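PDB 1EZW: coenzyme f420-dependent n5,n10-methylenetetrahydromethanopterin reductase from Methanopyrus kandleri, which catalyses the reversible, coenzyme F420-dependent reduction of methylenetetrahydromethanopterin to methyltetrahydromethanopterin, a step of methanogenesis from carbon dioxide. Local coordinates for residues Val25-Gly30 against Val54-Ile59. Sequence-based numbering, arbitrary orientation. Where two conformers were deposited one is given.
Sequences VAEDNG and VITSKI. With MG (magnesium ion), chain B.
Glu27 reaches from helix 16-28 into the turn Ser57-Ile59, where its OE2 accepts three consecutive backbone N-H groups. The Ile59 N bond to Glu27 OE2 is 2.8 Å and nearly straight (172°), coming from above the carboxylate plane. Lys58 N, also 2.8 Å from Glu27 OE2, stands farther above that plane, 61° out of it. Ser57 N takes the syn lone pair of Glu27 OE2 at 3.1 Å and adds a weak bond to Glu27 OE1, so it spans both oxygens and helps fix the rotation of the carboxylate. Glu27 CG lies anti to its backbone N (chi1 176°) and CD continues the extended chain, which carries the acid straight off the helix. Carbon atoms close around the acid: Thr56 CB lies 3.3 Å and Ile59 CG2 3.4 Å from Glu27 OE2, and the Lys58 side chain, crossing that of Glu27 at about a right angle, lays its CB and CG by the carboxylate. Separately, Ala26 CB touches Ile59 CD1 at 4.3 Å.

Farther out, Thr56 OG1 bonds to Ala52 O and to Arg90 NH2 of the same chain. Thr56 O binds the magnesium ion at 2.3 Å; Thr56 O of the second subunit is also a ligand, two waters coordinate it as well, and Ser57 OG lies at a longer 2.7 Å from the metal. In this TIM barrel the acid thus ties one barrel helix to the loop leading into strand 60-63. An alanine here would remove the carboxylate and probably leave the N-H groups of Ser57, Lys58 and Ile59 without their shared acceptor, and the loop less firmly held to the helix. Three converging N-H donors would be expected to stabilise the buried carboxylate as an anion, its negative charge probably offset by the positive ends of their dipoles, in a turn that adjoins the intersubunit metal site.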
loop_
_atom_site.group_PDB
_atom_site.type_symbol
_atom_site.label_atom_id
_atom_site.label_comp_id
_atom_site.label_asym_id
_atom_site.label_seq_id
_atom_site.Cartn_x
_atom_site.Cartn_y
_atom_site.Cartn_z
ATOM N N VAL A 25 -1.086 -14.094 -5.095
ATOM C CA VAL A 25 -0.649 -15.370 -5.685
ATOM C C VAL A 25 -1.711 -15.874 -6.651
ATOM O O VAL A 25 -1.381 -16.251 -7.790
ATOM C CB VAL A 25 -0.298 -16.417 -4.637
ATOM C CG1 VAL A 25 0.137 -17.752 -5.328
ATOM C CG2 VAL A 25 0.895 -15.874 -3.786
ATOM N N ALA A 26 -2.968 -15.789 -6.250
ATOM C CA ALA A 26 -4.058 -16.195 -7.181
ATOM C C ALA A 26 -4.046 -15.360 -8.465
ATOM O O ALA A 26 -4.149 -15.901 -9.601
ATOM C CB ALA A 26 -5.431 -16.090 -6.488
ATOM N N GLU A 27 -3.929 -14.035 -8.348
ATOM C CA GLU A 27 -3.865 -13.191 -9.539
ATOM C C GLU A 27 -2.691 -13.620 -10.432
ATOM O O GLU A 27 -2.829 -13.722 -11.654
ATOM C CB GLU A 27 -3.636 -11.727 -9.159
ATOM C CG GLU A 27 -3.473 -10.804 -10.355
ATOM C CD GLU A 27 -3.326 -9.356 -9.897
ATOM O OE1 GLU A 27 -2.222 -8.781 -10.019
ATOM O OE2 GLU A 27 -4.335 -8.842 -9.384
ATOM N N ASP A 28 -1.527 -13.842 -9.821
ATOM C CA ASP A 28 -0.334 -14.190 -10.586
ATOM C C ASP A 28 -0.522 -15.522 -11.320
ATOM O O ASP A 28 0.114 -15.753 -12.371
ATOM C CB ASP A 28 0.887 -14.343 -9.668
ATOM C CG ASP A 28 1.405 -13.016 -9.125
ATOM O OD1 ASP A 28 0.985 -11.935 -9.554
ATOM O OD2 ASP A 28 2.266 -13.094 -8.239
ATOM N N ASN A 29 -1.411 -16.332 -10.792
ATOM C CA ASN A 29 -1.708 -17.649 -11.361
ATOM C C ASN A 29 -2.928 -17.736 -12.263
ATOM O O ASN A 29 -3.376 -18.849 -12.603
ATOM C CB ASN A 29 -1.779 -18.666 -10.236
ATOM C CG ASN A 29 -0.383 -19.088 -9.799
ATOM O OD1 ASN A 29 0.181 -20.041 -10.351
ATOM N ND2 ASN A 29 0.233 -18.332 -8.854
ATOM N N GLY A 30 -3.454 -16.590 -12.644
ATOM C CA GLY A 30 -4.571 -16.607 -13.580
ATOM C C GLY A 30 -5.972 -16.579 -13.045
ATOM O O GLY A 30 -6.924 -16.679 -13.834
ATOM N N VAL A 54 -4.596 -2.836 -2.826
ATOM C CA VAL A 54 -3.302 -2.157 -2.854
ATOM C C VAL A 54 -2.156 -3.080 -3.342
ATOM O O VAL A 54 -1.212 -2.623 -4.022
ATOM C CB VAL A 54 -3.054 -1.633 -1.397
ATOM C CG1 VAL A 54 -1.620 -1.334 -1.112
ATOM C CG2 VAL A 54 -3.930 -0.379 -1.211
ATOM N N ILE A 55 -2.296 -4.365 -3.023
ATOM C CA ILE A 55 -1.310 -5.403 -3.322
ATOM C C ILE A 55 -1.533 -6.188 -4.611
ATOM O O ILE A 55 -0.811 -7.124 -4.916
ATOM C CB ILE A 55 -1.290 -6.400 -2.128
ATOM C CG1 ILE A 55 -0.938 -5.642 -0.845
ATOM C CG2 ILE A 55 -0.319 -7.513 -2.373
ATOM C CD1 ILE A 55 0.387 -4.971 -0.887
ATOM N N THR A 56 -2.549 -5.799 -5.373
ATOM C CA THR A 56 -2.894 -6.503 -6.614
ATOM C C THR A 56 -3.214 -5.481 -7.678
ATOM O O THR A 56 -3.368 -4.317 -7.349
ATOM C CB THR A 56 -4.141 -7.424 -6.451
ATOM O OG1 THR A 56 -5.261 -6.647 -5.992
ATOM C CG2 THR A 56 -3.892 -8.537 -5.433
ATOM N N SER A 57 -3.324 -5.912 -8.926
ATOM C CA SER A 57 -3.638 -5.005 -10.034
ATOM C C SER A 57 -4.633 -5.442 -11.081
ATOM O O SER A 57 -5.046 -4.634 -11.916
ATOM C CB SER A 57 -2.349 -4.601 -10.754
ATOM O OG SER A 57 -1.655 -3.697 -9.874
ATOM N N LYS A 58 -4.966 -6.721 -11.105
ATOM C CA LYS A 58 -5.844 -7.247 -12.169
ATOM C C LYS A 58 -7.047 -8.027 -11.681
ATOM O O LYS A 58 -8.137 -7.998 -12.295
ATOM C CB LYS A 58 -5.024 -8.221 -13.058
ATOM C CG LYS A 58 -3.703 -7.711 -13.630
ATOM C CD LYS A 58 -2.987 -8.906 -14.381
ATOM C CE LYS A 58 -1.659 -8.507 -15.049
ATOM N NZ LYS A 58 -0.886 -9.618 -15.714
ATOM N N ILE A 59 -6.869 -8.766 -10.591
ATOM C CA ILE A 59 -7.963 -9.613 -10.142
ATOM C C ILE A 59 -9.163 -8.785 -9.656
ATOM O O ILE A 59 -8.985 -7.723 -9.049
ATOM C CB ILE A 59 -7.450 -10.585 -9.047
ATOM C CG1 ILE A 59 -8.437 -11.724 -8.835
ATOM C CG2 ILE A 59 -7.191 -9.826 -7.749
ATOM C CD1 ILE A 59 -7.792 -12.862 -7.969
HETATM MG MG MG B . -2.736 -2.199 -7.861
HETATM O O HOH W 1 -0.814 -2.706 -6.510
HETATM O O HOH W 2 -3.569 -0.816 -6.080
#